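Local coordinates for protein BauA (Acinetobacter baumannii, PDB 6HCP) that probably takes up the iron-loaded siderophore preacinetobactin across the outer membrane as a TonB-dependent receptor, at residues R559-E564 with Y583-L588. Numbering follows the deposited sequence.
Sequences RNRGIE and YLDPEL. With C8E ((hydroxyethyloxy)tri(ethyloxy)octane), chain B.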
loop_
_atom_site.group_PDB
_atom_site.type_symbol
_atom_site.label_atom_id
_atom_site.label_comp_id
_atom_site.label_asym_id
_atom_site.label_seq_id
_atom_site.Cartn_x
_atom_site.Cartn_y
_atom_site.Cartn_z
ATOM N N ARG A 559 -32.072 16.996 -21.533
ATOM C CA ARG A 559 -31.878 16.145 -22.685
ATOM C C ARG A 559 -30.515 15.465 -22.584
ATOM O O ARG A 559 -29.491 16.132 -22.607
ATOM C CB ARG A 559 -31.905 16.962 -23.982
ATOM C CG ARG A 559 -31.818 16.110 -25.239
ATOM C CD ARG A 559 -31.801 16.963 -26.508
ATOM N NE ARG A 559 -30.630 17.822 -26.584
ATOM C CZ ARG A 559 -30.617 19.035 -27.145
ATOM N NH1 ARG A 559 -29.532 19.785 -27.094
ATOM N NH2 ARG A 559 -31.683 19.485 -27.777
ATOM N N ASN A 560 -30.543 14.137 -22.476
ATOM C CA ASN A 560 -29.338 13.321 -22.424
ATOM C C ASN A 560 -29.156 12.608 -23.767
ATOM O O ASN A 560 -29.983 11.787 -24.163
ATOM C CB ASN A 560 -29.400 12.286 -21.295
ATOM C CG ASN A 560 -29.242 12.854 -19.908
ATOM O OD1 ASN A 560 -29.398 14.060 -19.700
ATOM N ND2 ASN A 560 -29.059 11.965 -18.932
ATOM N N ARG A 561 -28.063 12.945 -24.445
ATOM C CA ARG A 561 -27.649 12.272 -25.633
ATOM C C ARG A 561 -26.401 11.465 -25.297
ATOM O O ARG A 561 -25.488 11.974 -24.651
ATOM C CB ARG A 561 -27.322 13.265 -26.752
ATOM C CG ARG A 561 -28.527 13.986 -27.333
ATOM C CD ARG A 561 -28.117 15.150 -28.239
ATOM N NE ARG A 561 -29.280 15.647 -28.964
ATOM C CZ ARG A 561 -29.356 16.816 -29.610
ATOM N NH1 ARG A 561 -28.317 17.627 -29.664
ATOM N NH2 ARG A 561 -30.474 17.143 -30.232
ATOM N N GLY A 562 -26.338 10.236 -25.797
ATOM C CA GLY A 562 -25.231 9.395 -25.445
ATOM C C GLY A 562 -24.877 8.399 -26.529
ATOM O O GLY A 562 -25.710 8.018 -27.360
ATOM N N ILE A 563 -23.632 7.929 -26.455
ATOM C CA ILE A 563 -23.127 6.835 -27.244
ATOM C C ILE A 563 -22.408 5.869 -26.296
ATOM O O ILE A 563 -21.643 6.297 -25.431
ATOM C CB ILE A 563 -22.176 7.357 -28.335
ATOM C CG1 ILE A 563 -22.882 8.275 -29.336
ATOM C CG2 ILE A 563 -21.479 6.200 -29.033
ATOM C CD1 ILE A 563 -21.923 9.104 -30.154
ATOM N N GLU A 564 -22.675 4.573 -26.467
ATOM C CA GLU A 564 -22.199 3.498 -25.582
ATOM C C GLU A 564 -21.544 2.401 -26.438
ATOM O O GLU A 564 -22.180 1.902 -27.356
ATOM C CB GLU A 564 -23.375 2.879 -24.817
ATOM C CG GLU A 564 -24.353 3.867 -24.186
ATOM C CD GLU A 564 -25.738 3.292 -23.901
ATOM O OE1 GLU A 564 -26.171 3.298 -22.734
ATOM O OE2 GLU A 564 -26.379 2.821 -24.849
ATOM N N TYR A 583 -19.785 8.252 -24.051
ATOM C CA TYR A 583 -19.865 9.696 -24.074
ATOM C C TYR A 583 -21.324 10.097 -23.823
ATOM O O TYR A 583 -22.237 9.560 -24.453
ATOM C CB TYR A 583 -19.419 10.270 -25.423
ATOM C CG TYR A 583 -19.657 11.758 -25.548
ATOM C CD1 TYR A 583 -18.899 12.670 -24.819
ATOM C CD2 TYR A 583 -20.737 12.251 -26.275
ATOM C CE1 TYR A 583 -19.216 14.022 -24.800
ATOM C CE2 TYR A 583 -21.040 13.604 -26.302
ATOM C CZ TYR A 583 -20.279 14.492 -25.560
ATOM O OH TYR A 583 -20.567 15.828 -25.619
ATOM N N LEU A 584 -21.520 10.980 -22.848
ATOM C CA LEU A 584 -22.833 11.477 -22.472
ATOM C C LEU A 584 -22.824 13.002 -22.544
ATOM O O LEU A 584 -21.897 13.647 -22.031
ATOM C CB LEU A 584 -23.121 10.994 -21.050
ATOM C CG LEU A 584 -24.385 11.537 -20.399
ATOM C CD1 LEU A 584 -25.607 10.892 -21.027
ATOM C CD2 LEU A 584 -24.356 11.283 -18.906
ATOM N N ASP A 585 -23.892 13.553 -23.127
ATOM C CA ASP A 585 -24.123 14.978 -23.161
ATOM C C ASP A 585 -25.442 15.257 -22.448
ATOM O O ASP A 585 -26.511 15.171 -23.057
ATOM C CB ASP A 585 -24.142 15.482 -24.607
ATOM C CG ASP A 585 -24.453 16.957 -24.722
ATOM O OD1 ASP A 585 -24.017 17.683 -23.816
ATOM O OD2 ASP A 585 -25.299 17.311 -25.586
ATOM N N PRO A 586 -25.410 15.498 -21.115
ATOM C CA PRO A 586 -26.616 15.703 -20.324
ATOM C C PRO A 586 -26.882 17.204 -20.181
ATOM O O PRO A 586 -26.144 17.893 -19.465
ATOM C CB PRO A 586 -26.245 15.046 -18.986
ATOM C CG PRO A 586 -24.749 15.257 -18.867
ATOM C CD PRO A 586 -24.205 15.501 -20.262
ATOM N N GLU A 587 -27.774 17.725 -21.029
ATOM C CA GLU A 587 -27.930 19.175 -21.173
ATOM C C GLU A 587 -29.248 19.630 -20.541
ATOM O O GLU A 587 -30.302 19.052 -20.778
ATOM C CB GLU A 587 -27.866 19.593 -22.644
ATOM C CG GLU A 587 -28.076 21.100 -22.813
ATOM C CD GLU A 587 -27.895 21.641 -24.228
ATOM O OE1 GLU A 587 -27.241 20.988 -25.000
ATOM O OE2 GLU A 587 -28.423 22.712 -24.536
ATOM N N LEU A 588 -29.182 20.729 -19.787
ATOM C CA LEU A 588 -30.360 21.383 -19.251
ATOM C C LEU A 588 -30.888 22.332 -20.340
ATOM O O LEU A 588 -30.319 23.383 -20.545
ATOM C CB LEU A 588 -30.006 22.151 -17.983
ATOM C CG LEU A 588 -29.339 21.329 -16.876
ATOM C CD1 LEU A 588 -29.085 22.209 -15.663
ATOM C CD2 LEU A 588 -30.230 20.153 -16.496
HETATM C C1 C8E B . -23.208 12.444 -28.745
HETATM C C2 C8E B . -24.482 11.623 -28.703
HETATM C C3 C8E B . -25.037 11.298 -30.089
HETATM C C4 C8E B . -26.514 10.919 -30.056
HETATM C C5 C8E B . -27.306 11.784 -31.029
HETATM C C6 C8E B . -28.777 11.394 -31.040
HETATM C C7 C8E B . -28.966 9.877 -31.085
HETATM C C8 C8E B . -30.401 9.519 -31.459
HETATM O O9 C8E B . -30.462 8.138 -31.794
HETATM C C10 C8E B . -31.807 7.701 -32.028
HETATM C C11 C8E B . -32.116 7.592 -33.529
HETATM O O12 C8E B . -33.428 7.040 -33.752
HETATM C C13 C8E B . -33.607 6.439 -35.039
HETATM C C14 C8E B . -34.788 5.478 -34.986
HETATM O O15 C8E B . -35.547 5.652 -33.780
HETATM C C16 C8E B . -36.890 6.090 -34.030
HETATM C C17 C8E B . -37.919 5.165 -33.388
HETATM O O18 C8E B . -37.913 3.862 -33.992
HETATM C C19 C8E B . -38.911 3.715 -35.006
HETATM C C20 C8E B . -39.066 2.245 -35.354
HETATM O O21 C8E B . -38.545 1.527 -34.235
HETATM O O HOH W 1 -28.317 16.748 -25.134
HETATM O O HOH W 2 -29.025 22.534 -27.423
#
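The guanidinium of Arg559 meets the carboxylate of Glu587 obliquely, their planes 80° apart, in a weakly hydrogen-bonded salt bridge (NH1 to OE1 3.3 Å). One face of this guanidinium lies against that of Arg561, whose CZ sits 3.4 Å above its plane; the flanking acids, Glu587 beside Arg559 and Glu532 paired with Arg561, probably offset the repulsion of like charges. At the edge of the Arg559 group, in plane, are two waters: one accepts from NE and lies near Arg559 O and Asp585 OD2, with too few protons for every acceptor around it; the other joins NH1 to Glu587 OE2. A bend at chi3 (63°) brings the head back toward Glu587. On the same face of the sheet, detergent atom C8E C1 sits at the edge of the Tyr583 ring, near its plane (3.5 Å from CE2), and the tail lies against Arg561 CB, consistent with a membrane-facing wall.

Six backbone hydrogen bonds in three antiparallel pairs hold the strands together. Pro586, lacking an N-H, costs no bond at its non-hydrogen-bonded position opposite Asn560, whose OD1 lies 3.4 Å from Pro586 CB and accepts from Gln558. Gly562 brings its CA within 3.2 Å of Tyr583 O, a CA-H...O contact.

The hairpin of strands 549-569 and 575-590 is part of the beta-barrel, flanked by strands 524-541 and 599-618; inward, Asn560 ND2 hydrogen-bonds to Arg107 O of the plug.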